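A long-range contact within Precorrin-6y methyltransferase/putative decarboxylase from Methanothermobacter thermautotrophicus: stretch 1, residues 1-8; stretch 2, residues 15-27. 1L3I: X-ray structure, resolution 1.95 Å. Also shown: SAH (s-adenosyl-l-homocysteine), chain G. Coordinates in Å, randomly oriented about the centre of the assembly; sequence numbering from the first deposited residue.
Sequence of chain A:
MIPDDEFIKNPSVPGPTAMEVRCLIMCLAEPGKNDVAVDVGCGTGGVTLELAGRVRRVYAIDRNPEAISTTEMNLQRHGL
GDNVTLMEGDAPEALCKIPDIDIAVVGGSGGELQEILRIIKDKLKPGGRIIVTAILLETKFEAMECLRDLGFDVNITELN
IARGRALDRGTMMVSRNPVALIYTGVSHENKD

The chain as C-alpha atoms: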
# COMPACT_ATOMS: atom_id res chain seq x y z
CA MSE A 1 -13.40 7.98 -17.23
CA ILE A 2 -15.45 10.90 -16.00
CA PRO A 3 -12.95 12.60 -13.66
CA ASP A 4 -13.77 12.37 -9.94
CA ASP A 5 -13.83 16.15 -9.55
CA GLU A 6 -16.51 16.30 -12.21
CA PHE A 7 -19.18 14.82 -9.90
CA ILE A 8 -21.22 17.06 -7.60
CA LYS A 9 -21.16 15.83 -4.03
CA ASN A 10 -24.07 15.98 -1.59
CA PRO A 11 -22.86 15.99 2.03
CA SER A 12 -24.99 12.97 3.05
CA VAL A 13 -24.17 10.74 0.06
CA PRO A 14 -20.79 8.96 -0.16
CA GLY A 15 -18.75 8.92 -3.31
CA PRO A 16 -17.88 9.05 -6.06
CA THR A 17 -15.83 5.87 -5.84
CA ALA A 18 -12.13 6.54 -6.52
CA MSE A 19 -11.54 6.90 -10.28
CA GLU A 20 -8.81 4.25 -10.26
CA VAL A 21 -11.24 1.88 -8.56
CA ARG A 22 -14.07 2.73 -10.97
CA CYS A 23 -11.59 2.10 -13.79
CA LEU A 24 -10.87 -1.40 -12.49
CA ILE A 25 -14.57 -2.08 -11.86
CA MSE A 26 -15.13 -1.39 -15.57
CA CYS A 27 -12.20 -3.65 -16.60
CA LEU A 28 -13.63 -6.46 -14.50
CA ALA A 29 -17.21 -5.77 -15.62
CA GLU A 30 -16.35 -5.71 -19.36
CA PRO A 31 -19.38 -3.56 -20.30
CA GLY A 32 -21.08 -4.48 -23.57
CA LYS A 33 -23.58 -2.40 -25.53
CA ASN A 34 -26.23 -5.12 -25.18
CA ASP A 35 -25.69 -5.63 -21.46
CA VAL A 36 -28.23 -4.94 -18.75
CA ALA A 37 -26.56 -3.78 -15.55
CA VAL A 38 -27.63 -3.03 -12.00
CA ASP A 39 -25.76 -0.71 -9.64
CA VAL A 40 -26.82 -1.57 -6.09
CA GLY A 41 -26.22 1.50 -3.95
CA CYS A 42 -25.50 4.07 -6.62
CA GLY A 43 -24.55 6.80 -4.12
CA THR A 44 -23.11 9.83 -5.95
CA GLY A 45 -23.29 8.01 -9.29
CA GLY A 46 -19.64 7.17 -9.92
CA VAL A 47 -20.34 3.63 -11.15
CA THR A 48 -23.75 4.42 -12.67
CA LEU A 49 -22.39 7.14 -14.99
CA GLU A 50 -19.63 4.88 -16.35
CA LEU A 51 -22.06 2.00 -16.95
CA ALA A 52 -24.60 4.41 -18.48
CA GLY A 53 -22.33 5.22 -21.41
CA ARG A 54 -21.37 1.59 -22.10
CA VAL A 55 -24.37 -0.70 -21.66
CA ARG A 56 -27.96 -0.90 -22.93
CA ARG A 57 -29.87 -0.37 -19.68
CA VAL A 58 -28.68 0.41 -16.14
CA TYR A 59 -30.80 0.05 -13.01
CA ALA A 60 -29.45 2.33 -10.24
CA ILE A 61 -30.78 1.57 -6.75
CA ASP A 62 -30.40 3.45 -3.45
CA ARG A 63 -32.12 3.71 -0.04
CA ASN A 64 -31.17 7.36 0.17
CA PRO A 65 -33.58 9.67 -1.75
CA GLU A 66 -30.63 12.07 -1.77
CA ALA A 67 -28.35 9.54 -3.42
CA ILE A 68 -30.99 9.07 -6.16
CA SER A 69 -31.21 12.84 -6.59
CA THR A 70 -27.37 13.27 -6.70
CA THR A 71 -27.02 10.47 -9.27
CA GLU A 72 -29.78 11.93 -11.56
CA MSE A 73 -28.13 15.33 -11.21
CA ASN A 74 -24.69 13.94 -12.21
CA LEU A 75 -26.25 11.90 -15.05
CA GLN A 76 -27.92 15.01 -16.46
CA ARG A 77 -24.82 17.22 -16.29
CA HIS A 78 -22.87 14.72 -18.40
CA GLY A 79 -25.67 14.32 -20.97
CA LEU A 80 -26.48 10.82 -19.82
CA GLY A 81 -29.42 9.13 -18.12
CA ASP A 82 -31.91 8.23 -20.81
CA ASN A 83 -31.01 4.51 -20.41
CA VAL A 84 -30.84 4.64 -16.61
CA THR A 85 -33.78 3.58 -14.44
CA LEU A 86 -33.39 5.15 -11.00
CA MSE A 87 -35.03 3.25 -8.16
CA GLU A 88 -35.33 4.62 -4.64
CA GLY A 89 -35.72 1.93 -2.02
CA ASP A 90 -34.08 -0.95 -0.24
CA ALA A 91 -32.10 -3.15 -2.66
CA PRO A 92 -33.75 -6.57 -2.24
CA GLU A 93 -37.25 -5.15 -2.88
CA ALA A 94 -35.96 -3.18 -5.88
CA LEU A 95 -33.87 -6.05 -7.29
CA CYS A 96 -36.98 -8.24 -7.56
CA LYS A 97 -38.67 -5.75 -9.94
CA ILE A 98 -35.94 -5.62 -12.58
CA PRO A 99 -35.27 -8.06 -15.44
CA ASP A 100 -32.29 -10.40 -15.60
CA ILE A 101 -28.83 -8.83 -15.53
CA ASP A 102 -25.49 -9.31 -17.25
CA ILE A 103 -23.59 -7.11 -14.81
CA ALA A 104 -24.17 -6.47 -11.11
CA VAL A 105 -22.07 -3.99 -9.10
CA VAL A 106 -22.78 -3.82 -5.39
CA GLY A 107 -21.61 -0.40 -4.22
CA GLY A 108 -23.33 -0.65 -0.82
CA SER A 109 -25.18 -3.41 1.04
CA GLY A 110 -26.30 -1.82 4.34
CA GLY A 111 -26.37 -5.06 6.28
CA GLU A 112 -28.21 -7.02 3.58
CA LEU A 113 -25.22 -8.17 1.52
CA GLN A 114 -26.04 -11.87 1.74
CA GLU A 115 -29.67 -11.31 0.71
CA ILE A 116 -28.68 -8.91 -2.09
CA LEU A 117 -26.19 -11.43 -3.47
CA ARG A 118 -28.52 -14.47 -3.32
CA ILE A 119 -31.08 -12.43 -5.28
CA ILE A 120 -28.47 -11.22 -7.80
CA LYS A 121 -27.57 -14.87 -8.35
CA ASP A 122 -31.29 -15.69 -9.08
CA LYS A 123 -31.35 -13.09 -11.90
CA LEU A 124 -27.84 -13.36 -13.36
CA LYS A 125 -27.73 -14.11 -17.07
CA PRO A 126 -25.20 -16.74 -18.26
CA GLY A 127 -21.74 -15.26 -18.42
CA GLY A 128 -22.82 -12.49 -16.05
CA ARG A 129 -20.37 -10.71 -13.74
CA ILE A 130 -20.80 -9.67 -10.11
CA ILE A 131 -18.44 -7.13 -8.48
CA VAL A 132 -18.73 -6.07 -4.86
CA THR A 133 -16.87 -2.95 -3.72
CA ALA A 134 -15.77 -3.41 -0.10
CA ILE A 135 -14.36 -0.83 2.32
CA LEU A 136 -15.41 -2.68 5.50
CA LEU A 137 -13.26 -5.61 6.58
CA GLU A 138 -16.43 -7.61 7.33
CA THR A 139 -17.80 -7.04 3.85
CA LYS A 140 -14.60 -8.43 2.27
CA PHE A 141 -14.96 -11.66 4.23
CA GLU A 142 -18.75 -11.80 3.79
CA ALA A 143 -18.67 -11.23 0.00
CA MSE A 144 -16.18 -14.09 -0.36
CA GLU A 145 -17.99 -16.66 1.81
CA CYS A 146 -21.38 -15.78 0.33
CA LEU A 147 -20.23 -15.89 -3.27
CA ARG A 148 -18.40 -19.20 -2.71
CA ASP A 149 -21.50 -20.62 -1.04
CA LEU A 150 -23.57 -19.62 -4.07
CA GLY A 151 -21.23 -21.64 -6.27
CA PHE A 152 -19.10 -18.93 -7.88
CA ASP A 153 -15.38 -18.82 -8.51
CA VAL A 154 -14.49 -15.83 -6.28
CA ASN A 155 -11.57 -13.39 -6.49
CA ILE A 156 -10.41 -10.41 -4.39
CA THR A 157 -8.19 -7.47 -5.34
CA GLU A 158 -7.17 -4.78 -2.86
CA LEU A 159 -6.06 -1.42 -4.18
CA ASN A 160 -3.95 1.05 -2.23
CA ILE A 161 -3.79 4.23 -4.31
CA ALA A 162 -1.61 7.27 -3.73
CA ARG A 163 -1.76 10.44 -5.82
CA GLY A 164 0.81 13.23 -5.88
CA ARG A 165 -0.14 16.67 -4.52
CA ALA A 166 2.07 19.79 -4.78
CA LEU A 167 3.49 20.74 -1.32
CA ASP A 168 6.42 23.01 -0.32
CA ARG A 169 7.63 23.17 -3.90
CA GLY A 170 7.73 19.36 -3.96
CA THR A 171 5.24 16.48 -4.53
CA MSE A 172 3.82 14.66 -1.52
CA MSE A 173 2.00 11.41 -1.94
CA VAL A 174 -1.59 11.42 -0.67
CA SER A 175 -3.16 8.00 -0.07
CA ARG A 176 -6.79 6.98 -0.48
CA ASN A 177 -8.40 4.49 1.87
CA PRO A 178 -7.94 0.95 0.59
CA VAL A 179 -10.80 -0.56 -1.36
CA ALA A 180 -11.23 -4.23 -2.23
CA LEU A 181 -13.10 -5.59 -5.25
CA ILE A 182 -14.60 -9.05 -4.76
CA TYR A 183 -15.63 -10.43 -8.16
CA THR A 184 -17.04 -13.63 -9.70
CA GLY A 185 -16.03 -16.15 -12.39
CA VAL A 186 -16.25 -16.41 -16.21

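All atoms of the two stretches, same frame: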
# COMPACT_ATOMS: atom_id res chain seq x y z
N MSE A 1 -12.74 7.71 -18.53
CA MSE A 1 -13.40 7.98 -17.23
C MSE A 1 -13.81 9.42 -17.02
O MSE A 1 -13.12 10.36 -17.43
CB MSE A 1 -12.47 7.61 -16.09
CG MSE A 1 -12.08 6.17 -16.10
SE MSE A 1 -13.47 4.96 -15.67
CE MSE A 1 -13.36 3.94 -17.26
N ILE A 2 -14.94 9.59 -16.35
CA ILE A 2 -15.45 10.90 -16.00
C ILE A 2 -14.62 11.21 -14.76
O ILE A 2 -14.65 10.45 -13.78
CB ILE A 2 -16.96 10.82 -15.68
CG1 ILE A 2 -17.72 10.49 -16.97
CG2 ILE A 2 -17.43 12.11 -15.05
CD1 ILE A 2 -19.11 9.98 -16.78
N PRO A 3 -13.78 12.25 -14.82
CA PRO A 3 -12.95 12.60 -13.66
C PRO A 3 -13.77 12.69 -12.38
O PRO A 3 -14.94 13.08 -12.41
CB PRO A 3 -12.34 13.95 -14.07
CG PRO A 3 -12.28 13.87 -15.54
CD PRO A 3 -13.60 13.25 -15.90
N ASP A 4 -13.14 12.35 -11.26
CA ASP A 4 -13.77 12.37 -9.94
C ASP A 4 -14.28 13.76 -9.58
O ASP A 4 -15.39 13.90 -9.07
CB ASP A 4 -12.76 11.97 -8.86
CG ASP A 4 -12.53 10.47 -8.79
OD1 ASP A 4 -13.38 9.71 -9.28
OD2 ASP A 4 -11.51 10.05 -8.20
N ASP A 5 -13.47 14.77 -9.87
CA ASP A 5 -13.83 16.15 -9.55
C ASP A 5 -14.89 16.72 -10.46
O ASP A 5 -15.12 17.93 -10.43
CB ASP A 5 -12.61 17.06 -9.54
CG ASP A 5 -11.91 17.15 -10.87
OD1 ASP A 5 -12.55 17.03 -11.94
OD2 ASP A 5 -10.69 17.37 -10.82
N GLU A 6 -15.45 15.88 -11.31
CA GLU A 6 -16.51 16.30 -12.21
C GLU A 6 -17.87 15.72 -11.80
O GLU A 6 -18.78 15.60 -12.62
CB GLU A 6 -16.16 15.97 -13.65
CG GLU A 6 -15.00 16.79 -14.17
CD GLU A 6 -14.73 16.56 -15.64
OE1 GLU A 6 -15.56 15.91 -16.32
OE2 GLU A 6 -13.67 17.02 -16.11
N PHE A 7 -17.97 15.36 -10.52
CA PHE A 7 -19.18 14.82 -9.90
C PHE A 7 -19.55 15.79 -8.79
O PHE A 7 -18.69 16.21 -8.01
CB PHE A 7 -18.89 13.45 -9.26
CG PHE A 7 -18.79 12.33 -10.23
CD1 PHE A 7 -17.59 12.02 -10.85
CD2 PHE A 7 -19.92 11.58 -10.55
CE1 PHE A 7 -17.51 10.98 -11.77
CE2 PHE A 7 -19.85 10.53 -11.48
CZ PHE A 7 -18.64 10.23 -12.09
N ILE A 8 -20.82 16.15 -8.67
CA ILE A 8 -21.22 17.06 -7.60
C ILE A 8 -21.55 16.22 -6.38
O ILE A 8 -22.29 15.23 -6.46
CB ILE A 8 -22.46 17.92 -7.97
CG1 ILE A 8 -22.17 18.76 -9.22
CG2 ILE A 8 -22.79 18.86 -6.83
CD1 ILE A 8 -21.24 19.96 -8.97
N GLY A 15 -19.20 9.09 -1.95
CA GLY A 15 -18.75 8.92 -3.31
C GLY A 15 -18.28 10.23 -3.91
O GLY A 15 -18.25 11.24 -3.23
N PRO A 16 -17.86 10.23 -5.19
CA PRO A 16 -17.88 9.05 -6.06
C PRO A 16 -16.74 8.12 -5.68
O PRO A 16 -15.81 8.51 -5.00
CB PRO A 16 -17.65 9.66 -7.44
CG PRO A 16 -16.70 10.79 -7.14
CD PRO A 16 -17.33 11.41 -5.89
N THR A 17 -16.86 6.86 -6.09
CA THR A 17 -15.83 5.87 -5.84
C THR A 17 -14.58 6.33 -6.60
O THR A 17 -14.68 6.88 -7.70
CB THR A 17 -16.28 4.46 -6.30
OG1 THR A 17 -17.36 4.02 -5.48
CG2 THR A 17 -15.14 3.45 -6.21
N ALA A 18 -13.43 6.19 -5.96
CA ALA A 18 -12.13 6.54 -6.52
C ALA A 18 -12.03 6.17 -7.99
O ALA A 18 -12.23 5.00 -8.35
CB ALA A 18 -11.03 5.83 -5.73
N MSE A 19 -11.68 7.13 -8.84
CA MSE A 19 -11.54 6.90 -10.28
C MSE A 19 -10.77 5.64 -10.63
O MSE A 19 -11.22 4.85 -11.44
CB MSE A 19 -10.90 8.11 -10.98
CG MSE A 19 -10.84 8.04 -12.51
SE MSE A 19 -9.24 7.13 -13.20
CE MSE A 19 -9.95 5.70 -14.13
N GLU A 20 -9.63 5.42 -9.97
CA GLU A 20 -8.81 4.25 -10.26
C GLU A 20 -9.56 2.97 -9.92
O GLU A 20 -9.36 1.96 -10.57
CB GLU A 20 -7.47 4.32 -9.51
CG GLU A 20 -6.62 5.57 -9.80
CD GLU A 20 -7.02 6.81 -8.99
OE1 GLU A 20 -7.91 6.76 -8.11
OE2 GLU A 20 -6.41 7.86 -9.22
N VAL A 21 -10.46 3.03 -8.94
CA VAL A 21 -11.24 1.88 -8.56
C VAL A 21 -12.36 1.70 -9.58
O VAL A 21 -12.62 0.59 -10.04
CB VAL A 21 -11.80 2.01 -7.14
CG1 VAL A 21 -12.79 0.89 -6.83
CG2 VAL A 21 -10.65 1.97 -6.14
N ARG A 22 -13.00 2.79 -9.97
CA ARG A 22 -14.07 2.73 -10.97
C ARG A 22 -13.51 2.20 -12.30
O ARG A 22 -14.17 1.46 -13.02
CB ARG A 22 -14.70 4.11 -11.16
CG ARG A 22 -15.47 4.58 -9.95
CD ARG A 22 -16.23 5.86 -10.23
NE ARG A 22 -15.36 7.01 -10.39
CZ ARG A 22 -15.26 7.73 -11.51
NH1 ARG A 22 -15.97 7.43 -12.58
NH2 ARG A 22 -14.41 8.74 -11.57
N CYS A 23 -12.26 2.55 -12.58
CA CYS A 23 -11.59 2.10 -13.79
C CYS A 23 -11.48 0.58 -13.77
O CYS A 23 -11.87 -0.09 -14.73
CB CYS A 23 -10.20 2.73 -13.85
SG CYS A 23 -9.17 2.31 -15.27
N LEU A 24 -11.02 0.04 -12.65
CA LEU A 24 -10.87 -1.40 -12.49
C LEU A 24 -12.22 -2.10 -12.49
O LEU A 24 -12.35 -3.19 -13.06
CB LEU A 24 -10.05 -1.74 -11.24
CG LEU A 24 -9.69 -3.21 -10.99
CD1 LEU A 24 -9.04 -3.84 -12.21
CD2 LEU A 24 -8.77 -3.30 -9.81
N ILE A 25 -13.23 -1.48 -11.88
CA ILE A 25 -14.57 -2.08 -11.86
C ILE A 25 -15.02 -2.29 -13.31
O ILE A 25 -15.58 -3.33 -13.65
CB ILE A 25 -15.60 -1.20 -11.12
CG1 ILE A 25 -15.25 -1.10 -9.63
CG2 ILE A 25 -17.01 -1.75 -11.32
CD1 ILE A 25 -16.18 -0.22 -8.83
N MSE A 26 -14.75 -1.30 -14.17
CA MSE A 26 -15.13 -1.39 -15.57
C MSE A 26 -14.33 -2.48 -16.31
O MSE A 26 -14.88 -3.18 -17.16
CB MSE A 26 -14.97 -0.03 -16.27
CG MSE A 26 -15.91 1.06 -15.75
SE MSE A 26 -17.84 0.56 -15.71
CE MSE A 26 -18.27 1.04 -17.50
N CYS A 27 -13.04 -2.63 -15.97
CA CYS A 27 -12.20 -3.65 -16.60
C CYS A 27 -12.70 -5.04 -16.25
O CYS A 27 -12.71 -5.94 -17.10
CB CYS A 27 -10.74 -3.50 -16.17
SG CYS A 27 -9.92 -2.13 -17.04
N SAH G . -20.26 3.79 -5.84
CA SAH G . -20.94 5.07 -5.62
CB SAH G . -21.06 5.40 -4.11
CG SAH G . -21.88 4.35 -3.31
SD SAH G . -22.10 4.66 -1.56
C SAH G . -20.18 6.16 -6.35
O SAH G . -19.17 5.81 -6.99
OXT SAH G . -20.60 7.33 -6.30
C5' SAH G . -23.09 3.27 -1.06
C4' SAH G . -24.55 3.49 -1.28
O4' SAH G . -25.17 2.28 -0.79
C3' SAH G . -25.22 4.70 -0.48
O3' SAH G . -25.79 5.81 -1.24
C2' SAH G . -26.25 3.91 0.37
O2' SAH G . -27.44 4.59 0.79
C1' SAH G . -26.47 2.69 -0.49
N9 SAH G . -27.03 1.48 0.10
C8 SAH G . -26.51 0.73 1.18
N7 SAH G . -27.26 -0.30 1.44
C5 SAH G . -28.32 -0.24 0.51
C6 SAH G . -29.45 -1.05 0.28
N6 SAH G . -29.69 -2.15 1.00
N1 SAH G . -30.31 -0.72 -0.73
C2 SAH G . -30.05 0.37 -1.43
N3 SAH G . -29.04 1.21 -1.31
C4 SAH G . -28.20 0.85 -0.31

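The N-terminal segment, mostly loop with a short 3-10 turn at Asp 4 and Asp 5, lies along the first turns of the helix that begins at Met 19. Met 1 sits beside Cys 23, their CA atoms 7.0 Å apart, and Asp 4 beside Met 19, CA to CA 5.9 Å, so the two chains run in opposite senses here.

Arg 22 organizes the polar part. Its chi angles, m, t and m and then 117°, carry the guanidinium to the loop, where Arg 22 NH2 donates to Ile 2 O at 2.8 Å and to Asp 4 OD1 at 2.7 Å, the latter also a salt bridge. Both acceptors lie near the guanidinium plane, where the N-H bonds point. Arg 22 NE meanwhile donates to Thr 17 O at 2.8 Å, tying the side chain back to its own stretch. Over one face lies Phe 7, whose CE1 is 3.8 Å from Arg 22 NH2.

Asp 4 leaves its CA sideways, but chi1 of -78° (m) swings the carboxylate to the helix start. Met 19 N, in the first turn and without a helical acceptor, donates to Asp 4 OD2 at 3.0 Å. One short acid thus serves both a free backbone amide and a buried arginine.

Phe 7, chi1 m and chi2 87°, turns a ring face to Pro 16, with Pro 16 CB 4.2 Å from the Phe 7 ring centroid in a CH-pi contact. The cis bond before Pro 16 lies next to the ligand site, with Pro 16 CA 3.2 Å from SAH OXT. Thr 17 N donates to SAH O at 2.7 Å, and SAH N to Thr 17 OG1 at 2.9 Å.

At the other end Met 1, a selenomethionine with chi1 and chi2 both m and chi3 between wells at 123°, lies along the helix: Met 1 SE is 3.9 Å from Cys 23 CA, and Met 1 CE 4.1 Å from Met 26 CG.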